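Local atomic coordinates of EmGH1 (Erythrobacter marinus, PDB entry 5Z87), a protein that probably hydrolyses beta-glucosidic bonds, as a beta-glucosidase of glycoside hydrolase family 3. Residues 250-253 against 254-258; 441-444 against 445-448; 461-464 against 465-469; 640-644 against 645-649. One frame throughout, in Å; residues are numbered along the deposited sequence.

Overall arrangement
From the N terminus, the four contacts follow one another in series, each a local turn or helix start; none nests in or crosses another. Interaction 1 begins helix 254-261, after strand 229-235 of the N-terminal TIM-barrel-like domain. Interaction 2 folds the loop that leaves strand 436-440 in the C-terminal domain, and interaction 3 starts helix 462-473, to which that loop leads. These two touch, Ala444 O lying 2.9 Å from Leu463 N in a probable hydrogen bond. Interaction 4 turns the long loop between helix 607-615 and strand 671-678. Its centre is about 17 Å from that of interaction 1, and both meet the second subunit.

Interaction 1 (250-253 against 254-258); sequences SHIG and PVEMQ
Glu256 OE1 is gripped from two sources. Gly253 N, three residues earlier, donates to it over 3.2 Å with an N-H...O angle of 145°, on the anti side of the carboxylate and somewhat out of its plane. His251 ND1 of the second subunit bonds the same oxygen, and the dimer repeats the pair in the other direction. The other oxygen, OE2, takes a bond of 2.6 Å from water 1, which also donates to His251 O of its own chain. The glutamate gets there by an extended side chain with CG trans to its own N (chi1 178°), which reaches back past the helix start to the Gly253 N-H.

Gly253 is the N-cap residue of helix 254-261 and Glu256 lies three residues on, so the glutamate side chain turns back to take the N-cap N-H. The first helical turn is closed by Met257 N bonding to Gly253 O at 2.8 Å. Beneath the carboxylate, Ile252 CG2 packs 3.8 Å from Met257 CB and 3.7 Å from Glu256 CD, giving the acid an apolar floor.

Val255 N and Glu256 N bond to Asp285 of the second subunit. Two carboxylates therefore sit at the positive end of the helix dipole, which would probably favour their ionised forms, and the contact with ND1 suggests that His251 carries a proton there.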
loop_
_atom_site.group_PDB
_atom_site.type_symbol
_atom_site.label_atom_id
_atom_site.label_comp_id
_atom_site.label_asym_id
_atom_site.label_seq_id
_atom_site.Cartn_x
_atom_site.Cartn_y
_atom_site.Cartn_z
ATOM N N SER A 250 6.753 4.648 -4.774
ATOM C CA SER A 250 5.360 5.029 -4.628
ATOM C C SER A 250 4.594 4.516 -5.835
ATOM O O SER A 250 5.136 4.466 -6.949
ATOM C CB SER A 250 5.211 6.547 -4.522
ATOM O OG SER A 250 6.007 7.028 -3.456
ATOM N N HIS A 251 3.351 4.116 -5.601
ATOM C CA HIS A 251 2.457 3.625 -6.642
ATOM C C HIS A 251 1.345 4.654 -6.779
ATOM O O HIS A 251 0.385 4.654 -6.007
ATOM C CB HIS A 251 1.925 2.235 -6.314
ATOM C CG HIS A 251 2.996 1.194 -6.232
ATOM N ND1 HIS A 251 3.039 0.108 -7.078
ATOM C CD2 HIS A 251 4.083 1.090 -5.427
ATOM C CE1 HIS A 251 4.096 -0.633 -6.785
ATOM N NE2 HIS A 251 4.746 -0.060 -5.788
ATOM N N ILE A 252 1.496 5.541 -7.754
ATOM C CA ILE A 252 0.612 6.683 -7.940
ATOM C C ILE A 252 0.215 6.724 -9.410
ATOM O O ILE A 252 1.081 6.837 -10.284
ATOM C CB ILE A 252 1.294 7.998 -7.516
ATOM C CG1 ILE A 252 1.879 7.853 -6.107
ATOM C CG2 ILE A 252 0.312 9.163 -7.556
ATOM C CD1 ILE A 252 2.652 9.075 -5.609
ATOM N N GLY A 253 -1.080 6.581 -9.683
ATOM C CA GLY A 253 -1.604 6.744 -11.019
ATOM C C GLY A 253 -1.625 8.209 -11.422
ATOM O O GLY A 253 -1.504 9.111 -10.575
ATOM N N PRO A 254 -1.772 8.481 -12.725
ATOM C CA PRO A 254 -1.732 9.885 -13.183
ATOM C C PRO A 254 -2.894 10.730 -12.686
ATOM O O PRO A 254 -2.694 11.915 -12.404
ATOM C CB PRO A 254 -1.730 9.763 -14.714
ATOM C CG PRO A 254 -2.239 8.358 -14.997
ATOM C CD PRO A 254 -1.755 7.527 -13.849
ATOM N N VAL A 255 -4.094 10.171 -12.538
ATOM C CA VAL A 255 -5.197 10.981 -12.033
ATOM C C VAL A 255 -5.028 11.240 -10.543
ATOM O O VAL A 255 -5.210 12.370 -10.068
ATOM C CB VAL A 255 -6.543 10.310 -12.352
ATOM C CG1 VAL A 255 -7.675 11.134 -11.796
ATOM C CG2 VAL A 255 -6.695 10.147 -13.863
ATOM N N GLU A 256 -4.672 10.202 -9.785
ATOM C CA GLU A 256 -4.304 10.376 -8.385
ATOM C C GLU A 256 -3.211 11.440 -8.236
ATOM O O GLU A 256 -3.324 12.353 -7.413
ATOM C CB GLU A 256 -3.846 9.031 -7.813
ATOM C CG GLU A 256 -3.390 9.089 -6.358
ATOM C CD GLU A 256 -2.744 7.789 -5.891
ATOM O OE1 GLU A 256 -2.422 6.947 -6.747
ATOM O OE2 GLU A 256 -2.554 7.608 -4.666
ATOM N N MET A 257 -2.164 11.357 -9.062
ATOM C CA MET A 257 -1.084 12.343 -9.001
ATOM C C MET A 257 -1.602 13.764 -9.223
ATOM O O MET A 257 -1.218 14.694 -8.506
ATOM C CB MET A 257 -0.009 11.991 -10.027
ATOM C CG MET A 257 1.089 13.019 -10.133
ATOM S SD MET A 257 2.207 13.080 -8.717
ATOM C CE MET A 257 3.136 11.576 -8.910
ATOM N N GLN A 258 -2.526 13.937 -10.170
ATOM C CA GLN A 258 -3.057 15.258 -10.482
ATOM C C GLN A 258 -3.962 15.804 -9.381
ATOM O O GLN A 258 -4.007 17.022 -9.173
ATOM C CB GLN A 258 -3.826 15.210 -11.812
ATOM C CG GLN A 258 -2.922 15.250 -13.056
ATOM C CD GLN A 258 -2.271 16.620 -13.257
ATOM O OE1 GLN A 258 -2.791 17.630 -12.801
ATOM N NE2 GLN A 258 -1.138 16.650 -13.940
HETATM O O HOH W 1 -0.487 6.293 -3.837
#

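Interaction 2 (441-444 against 445-448)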
loop_
_atom_site.group_PDB
_atom_site.type_symbol
_atom_site.label_atom_id
_atom_site.label_comp_id
_atom_site.label_asym_id
_atom_site.label_seq_id
_atom_site.Cartn_x
_atom_site.Cartn_y
_atom_site.Cartn_z
ATOM N N GLY A 441 6.338 10.693 32.961
ATOM C CA GLY A 441 6.421 10.113 31.639
ATOM C C GLY A 441 7.700 10.454 30.894
ATOM O O GLY A 441 8.418 11.404 31.229
ATOM N N PRO A 442 8.005 9.681 29.851
ATOM C CA PRO A 442 9.263 9.907 29.118
ATOM C C PRO A 442 9.353 11.277 28.463
ATOM O O PRO A 442 10.467 11.757 28.228
ATOM C CB PRO A 442 9.273 8.779 28.080
ATOM C CG PRO A 442 7.823 8.420 27.898
ATOM C CD PRO A 442 7.203 8.596 29.261
ATOM N N ASN A 443 8.233 11.951 28.203
ATOM C CA ASN A 443 8.271 13.254 27.551
ATOM C C ASN A 443 7.852 14.394 28.472
ATOM O O ASN A 443 7.357 15.420 28.000
ATOM C CB ASN A 443 7.410 13.237 26.291
ATOM C CG ASN A 443 7.972 12.314 25.239
ATOM O OD1 ASN A 443 9.153 11.948 25.298
ATOM N ND2 ASN A 443 7.130 11.897 24.290
ATOM N N ALA A 444 8.059 14.245 29.782
ATOM C CA ALA A 444 7.662 15.304 30.707
ATOM C C ALA A 444 8.772 16.328 30.912
ATOM O O ALA A 444 8.545 17.533 30.746
ATOM C CB ALA A 444 7.243 14.714 32.062
ATOM N N ALA A 445 9.969 15.860 31.264
ATOM C CA ALA A 445 11.069 16.725 31.670
ATOM C C ALA A 445 11.927 17.191 30.504
ATOM O O ALA A 445 12.644 18.186 30.633
ATOM C CB ALA A 445 11.956 15.995 32.683
ATOM N N SER A 446 11.870 16.484 29.388
ATOM C CA SER A 446 12.598 16.803 28.173
ATOM C C SER A 446 11.781 17.713 27.256
ATOM O O SER A 446 10.547 17.653 27.216
ATOM C CB SER A 446 12.972 15.497 27.458
ATOM O OG SER A 446 11.949 14.505 27.611
ATOM N N VAL A 447 12.487 18.587 26.538
ATOM C CA VAL A 447 11.879 19.371 25.466
ATOM C C VAL A 447 11.873 18.528 24.194
ATOM O O VAL A 447 12.852 17.840 23.887
ATOM C CB VAL A 447 12.644 20.693 25.259
ATOM C CG1 VAL A 447 12.019 21.511 24.149
ATOM C CG2 VAL A 447 12.683 21.504 26.550
ATOM N N HIS A 448 10.775 18.559 23.445
ATOM C CA HIS A 448 10.720 17.832 22.182
ATOM C C HIS A 448 10.236 18.755 21.083
ATOM O O HIS A 448 9.107 19.262 21.130
ATOM C CB HIS A 448 9.861 16.583 22.308
ATOM C CG HIS A 448 10.514 15.542 23.153
ATOM N ND1 HIS A 448 11.479 14.691 22.660
ATOM C CD2 HIS A 448 10.424 15.283 24.480
ATOM C CE1 HIS A 448 11.914 13.910 23.636
ATOM N NE2 HIS A 448 11.289 14.249 24.749
HETATM O O HOH W 2 10.630 13.033 31.578
HETATM O O HOH W 3 12.517 12.982 29.977
HETATM O O HOH W 4 7.733 18.150 27.329
#
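Asn443 and His448 form the close side of this turn, their side chains crossing at about a right angle. Asn443 OD1 comes to 3.2 Å from His448 NE2, but the angle there is poor for a hydrogen bond. The amide and imidazole planes stand 53° apart. NE2 instead shares a 2.9 Å hydrogen bond with Ser446 OG, which could run either way. The serine hydroxyl sits between its backbone N and carbonyl carbon (chi1 35°), and that rotation turns it inward to the ring. Beyond the turn, His448 ND1 bonds Glu536 and Asn443 ND2 bonds Gly534 O, so both flat groups are held at their far ends.

All this lies in the loop that leaves strand 436-440 of the central sheet of the C-terminal domain, on its way to helix 462-473 of the same beta-alpha-beta unit. Both side chains touch Ile580 of strand 574-580, two places along the sheet.

Elsewhere water bridges the two halves. Water 2 donates to Gly441 O and accepts from Ala445 N at 2.9 Å, near the partly exposed Ala445; Gly441 O also takes a direct 3.2 Å bond from Ala444 N. Water 4 donates to both Asn443 O, at 2.8 Å, and Ser446 O.

Interaction 3 (461-464 against 465-469); sequences SALE and GLQAY
Leu463 and Gln467, one helical turn apart, pair their side chains at the start of helix 462-473, the helix of the beta-alpha-beta crossover between strands 436-440 and 476-480. Ser461 is the N-cap: its OG, turned to chi1 71°, accepts from Glu464 N at 3.1 Å in an almost straight bond. Regular i to i+4 bonds then take over, Gly465 N to Ser461 O and Leu466 N to Ala462 O, with the shortest from Gln467 N to Leu463 O at 2.7 Å.

The side chains go different ways round the axis. Leu463 has CG trans to its backbone N (chi1 175°), and its isopropyl group lies beside the Gln467 amide, CG 3.6 Å from NE2. Beyond the helix it touches Val439, Val477 and Tyr479, from both strands of the crossover. Gln467 swings the other way, with CG trans to its carbonyl carbon, and then runs out straight, so that its methylenes lie over Leu463 O, CG at 3.4 Å. Leu466 has the same first rotamer: CG rests 3.6 Å from Ala462 O, while the side chain packs on Met437 and Val439 of the sheet and on Ala612 of helix 607-615. Tyr469 points away from the first turn to stack on Phe616 and bond Asp618. Glu464 keeps an extended chain of its own; Glu464 O takes the Ala468 N-H, and Gln467 OE1 lies 3.5 Å from Glu464 CA.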
loop_
_atom_site.group_PDB
_atom_site.type_symbol
_atom_site.label_atom_id
_atom_site.label_comp_id
_atom_site.label_asym_id
_atom_site.label_seq_id
_atom_site.Cartn_x
_atom_site.Cartn_y
_atom_site.Cartn_z
ATOM N N SER A 461 9.664 22.561 28.589
ATOM C CA SER A 461 9.085 21.228 28.646
ATOM C C SER A 461 7.714 21.265 29.325
ATOM O O SER A 461 7.312 22.261 29.936
ATOM C CB SER A 461 10.002 20.268 29.408
ATOM O OG SER A 461 10.009 20.573 30.797
ATOM N N ALA A 462 6.993 20.143 29.217
ATOM C CA ALA A 462 5.705 20.025 29.894
ATOM C C ALA A 462 5.865 20.206 31.401
ATOM O O ALA A 462 5.115 20.961 32.030
ATOM C CB ALA A 462 5.061 18.672 29.566
ATOM N N LEU A 463 6.870 19.544 31.989
ATOM C CA LEU A 463 7.153 19.690 33.419
ATOM C C LEU A 463 7.382 21.150 33.796
ATOM O O LEU A 463 6.702 21.700 34.671
ATOM C CB LEU A 463 8.378 18.854 33.793
ATOM C CG LEU A 463 8.850 19.011 35.237
ATOM C CD1 LEU A 463 7.821 18.378 36.195
ATOM C CD2 LEU A 463 10.242 18.417 35.442
ATOM N N GLU A 464 8.340 21.795 33.129
ATOM C CA GLU A 464 8.652 23.190 33.417
ATOM C C GLU A 464 7.429 24.081 33.257
ATOM O O GLU A 464 7.204 24.996 34.061
ATOM C CB GLU A 464 9.783 23.664 32.505
ATOM C CG GLU A 464 10.339 25.023 32.891
ATOM C CD GLU A 464 11.302 25.581 31.859
ATOM O OE1 GLU A 464 12.278 24.876 31.489
ATOM O OE2 GLU A 464 11.066 26.725 31.411
ATOM N N GLY A 465 6.625 23.839 32.223
ATOM C CA GLY A 465 5.435 24.648 32.038
ATOM C C GLY A 465 4.444 24.481 33.173
ATOM O O GLY A 465 3.810 25.445 33.607
ATOM N N LEU A 466 4.311 23.258 33.676
ATOM C CA LEU A 466 3.405 23.003 34.788
ATOM C C LEU A 466 3.979 23.501 36.117
ATOM O O LEU A 466 3.236 24.016 36.962
ATOM C CB LEU A 466 3.082 21.510 34.842
ATOM C CG LEU A 466 1.975 21.113 33.863
ATOM C CD1 LEU A 466 1.855 19.601 33.783
ATOM C CD2 LEU A 466 0.634 21.762 34.245
ATOM N N GLN A 467 5.296 23.368 36.319
ATOM C CA GLN A 467 5.921 23.938 37.511
ATOM C C GLN A 467 5.679 25.440 37.594
ATOM O O GLN A 467 5.314 25.965 38.651
ATOM C CB GLN A 467 7.415 23.653 37.514
ATOM C CG GLN A 467 7.793 22.232 37.864
ATOM C CD GLN A 467 9.249 21.960 37.516
ATOM O OE1 GLN A 467 9.834 22.658 36.684
ATOM N NE2 GLN A 467 9.838 20.954 38.143
ATOM N N ALA A 468 5.877 26.149 36.481
ATOM C CA ALA A 468 5.660 27.591 36.484
ATOM C C ALA A 468 4.202 27.930 36.728
ATOM O O ALA A 468 3.904 28.950 37.358
ATOM C CB ALA A 468 6.122 28.205 35.166
ATOM N N TYR A 469 3.286 27.094 36.232
ATOM C CA TYR A 469 1.870 27.322 36.481
ATOM C C TYR A 469 1.524 27.075 37.946
ATOM O O TYR A 469 0.746 27.827 38.543
ATOM C CB TYR A 469 1.024 26.430 35.574
ATOM C CG TYR A 469 -0.392 26.924 35.457
ATOM C CD1 TYR A 469 -1.340 26.596 36.416
ATOM C CD2 TYR A 469 -0.781 27.739 34.399
ATOM C CE1 TYR A 469 -2.637 27.059 36.323
ATOM C CE2 TYR A 469 -2.079 28.197 34.293
ATOM C CZ TYR A 469 -2.999 27.861 35.269
ATOM O OH TYR A 469 -4.294 28.315 35.189
#

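Interaction 4 (640-644 against 645-649); sequences YYQKP and TGRFR
Lys643 to Gly646 make a type I beta turn with Pro644 and Thr645 at its corners, closed by a 2.9 Å bond from Gly646 N to Lys643 O that arrives well above the carbonyl plane. Water 5 donates to the same oxygen at 2.8 Å and accepts from Arg647 N, carrying the turn one residue further.

Across the turn, the bent Gln642 side chain meets the Arg647 methylenes at about a right angle, CG to CD 3.8 Å, with the amide and guanidinium planes 81° apart. Gln642 OE1 lies 3.2 Å from Gly646 CA. The polar ends are used elsewhere: Gln642 NE2 bonds Tyr639 O and Arg647 NH2 bonds Ser656 O.

This turn belongs to the long loop before strand 671-678 and is part of the dimer interface. Lys643 NZ makes a salt bridge to Glu283 of the second subunit, and Gly646 O accepts from Arg245 of that subunit. Further along, Arg649 curls back over its neighbour: NE stands 3.8 Å above the centre of the Phe648 ring and also bonds Phe648 O at 3.0 Å, with NH1 donating to the same oxygen. Its NH1 and NH2 reach Gly546 O and Tyr543 O of the second subunit.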
loop_
_atom_site.group_PDB
_atom_site.type_symbol
_atom_site.label_atom_id
_atom_site.label_comp_id
_atom_site.label_asym_id
_atom_site.label_seq_id
_atom_site.Cartn_x
_atom_site.Cartn_y
_atom_site.Cartn_z
ATOM N N TYR A 640 -9.232 9.715 4.894
ATOM C CA TYR A 640 -10.691 9.814 4.836
ATOM C C TYR A 640 -11.230 9.828 3.405
ATOM O O TYR A 640 -12.347 9.355 3.182
ATOM C CB TYR A 640 -11.186 11.070 5.586
ATOM C CG TYR A 640 -11.056 12.360 4.795
ATOM C CD1 TYR A 640 -9.904 13.142 4.873
ATOM C CD2 TYR A 640 -12.083 12.788 3.955
ATOM C CE1 TYR A 640 -9.789 14.322 4.138
ATOM C CE2 TYR A 640 -11.968 13.935 3.209
ATOM C CZ TYR A 640 -10.825 14.699 3.301
ATOM O OH TYR A 640 -10.746 15.839 2.545
ATOM N N TYR A 641 -10.491 10.388 2.435
ATOM C CA TYR A 641 -11.072 10.601 1.107
ATOM C C TYR A 641 -10.967 9.332 0.274
ATOM O O TYR A 641 -10.440 9.358 -0.846
ATOM C CB TYR A 641 -10.427 11.803 0.373
ATOM C CG TYR A 641 -8.923 11.843 0.483
ATOM C CD1 TYR A 641 -8.306 12.368 1.621
ATOM C CD2 TYR A 641 -8.112 11.349 -0.537
ATOM C CE1 TYR A 641 -6.935 12.390 1.738
ATOM C CE2 TYR A 641 -6.730 11.362 -0.425
ATOM C CZ TYR A 641 -6.146 11.891 0.710
ATOM O OH TYR A 641 -4.771 11.929 0.837
ATOM N N GLN A 642 -11.467 8.219 0.824
ATOM C CA GLN A 642 -11.458 6.950 0.114
ATOM C C GLN A 642 -12.343 7.035 -1.122
ATOM O O GLN A 642 -13.306 7.801 -1.172
ATOM C CB GLN A 642 -11.951 5.817 1.022
ATOM C CG GLN A 642 -11.090 5.562 2.261
ATOM C CD GLN A 642 -9.761 4.936 1.905
ATOM O OE1 GLN A 642 -9.703 3.988 1.126
ATOM N NE2 GLN A 642 -8.675 5.482 2.452
ATOM N N LYS A 643 -12.015 6.220 -2.123
ATOM C CA LYS A 643 -12.933 5.935 -3.214
ATOM C C LYS A 643 -14.142 5.212 -2.627
ATOM O O LYS A 643 -14.058 4.742 -1.490
ATOM C CB LYS A 643 -12.224 5.095 -4.279
ATOM C CG LYS A 643 -11.020 5.773 -4.908
ATOM C CD LYS A 643 -11.420 7.103 -5.533
ATOM C CE LYS A 643 -10.347 7.615 -6.487
ATOM N NZ LYS A 643 -10.267 6.681 -7.634
ATOM N N PRO A 644 -15.271 5.091 -3.338
ATOM C CA PRO A 644 -16.406 4.333 -2.774
ATOM C C PRO A 644 -16.057 2.914 -2.384
ATOM O O PRO A 644 -16.718 2.346 -1.506
ATOM C CB PRO A 644 -17.438 4.341 -3.902
ATOM C CG PRO A 644 -17.095 5.563 -4.717
ATOM C CD PRO A 644 -15.603 5.710 -4.636
ATOM N N THR A 645 -15.033 2.322 -2.989
ATOM C CA THR A 645 -14.631 0.970 -2.652
ATOM C C THR A 645 -13.468 0.916 -1.671
ATOM O O THR A 645 -13.077 -0.177 -1.267
ATOM C CB THR A 645 -14.239 0.229 -3.927
ATOM O OG1 THR A 645 -13.307 1.033 -4.671
ATOM C CG2 THR A 645 -15.466 -0.050 -4.765
ATOM N N GLY A 646 -12.878 2.059 -1.323
ATOM C CA GLY A 646 -11.631 2.033 -0.576
ATOM C C GLY A 646 -11.779 1.353 0.770
ATOM O O GLY A 646 -10.945 0.539 1.166
ATOM N N ARG A 647 -12.844 1.678 1.486
ATOM C CA ARG A 647 -13.159 1.010 2.740
ATOM C C ARG A 647 -14.556 0.412 2.665
ATOM O O ARG A 647 -15.307 0.417 3.630
ATOM C CB ARG A 647 -13.000 1.967 3.925
ATOM C CG ARG A 647 -11.511 2.249 4.252
ATOM C CD ARG A 647 -11.327 3.296 5.342
ATOM N NE ARG A 647 -11.872 2.853 6.624
ATOM C CZ ARG A 647 -13.021 3.292 7.123
ATOM N NH1 ARG A 647 -13.744 4.183 6.441
ATOM N NH2 ARG A 647 -13.446 2.856 8.302
ATOM N N PHE A 648 -14.908 -0.120 1.493
ATOM C CA PHE A 648 -16.222 -0.720 1.305
ATOM C C PHE A 648 -16.433 -1.918 2.238
ATOM O O PHE A 648 -17.501 -2.057 2.846
ATOM C CB PHE A 648 -16.383 -1.112 -0.160
ATOM C CG PHE A 648 -17.651 -1.843 -0.461
ATOM C CD1 PHE A 648 -18.871 -1.331 -0.060
ATOM C CD2 PHE A 648 -17.623 -3.037 -1.166
ATOM C CE1 PHE A 648 -20.043 -1.996 -0.339
ATOM C CE2 PHE A 648 -18.793 -3.701 -1.465
ATOM C CZ PHE A 648 -20.008 -3.182 -1.047
ATOM N N ARG A 649 -15.424 -2.772 2.386
ATOM C CA ARG A 649 -15.471 -3.924 3.276
ATOM C C ARG A 649 -14.570 -3.709 4.487
ATOM O O ARG A 649 -13.533 -3.045 4.403
ATOM C CB ARG A 649 -15.046 -5.212 2.551
ATOM C CG ARG A 649 -15.865 -5.544 1.281
ATOM C CD ARG A 649 -17.261 -6.012 1.601
ATOM N NE ARG A 649 -18.109 -4.949 2.112
ATOM C CZ ARG A 649 -19.382 -5.099 2.438
ATOM N NH1 ARG A 649 -20.068 -4.072 2.921
ATOM N NH2 ARG A 649 -19.962 -6.280 2.300
HETATM O O HOH W 5 -14.709 3.877 1.093
#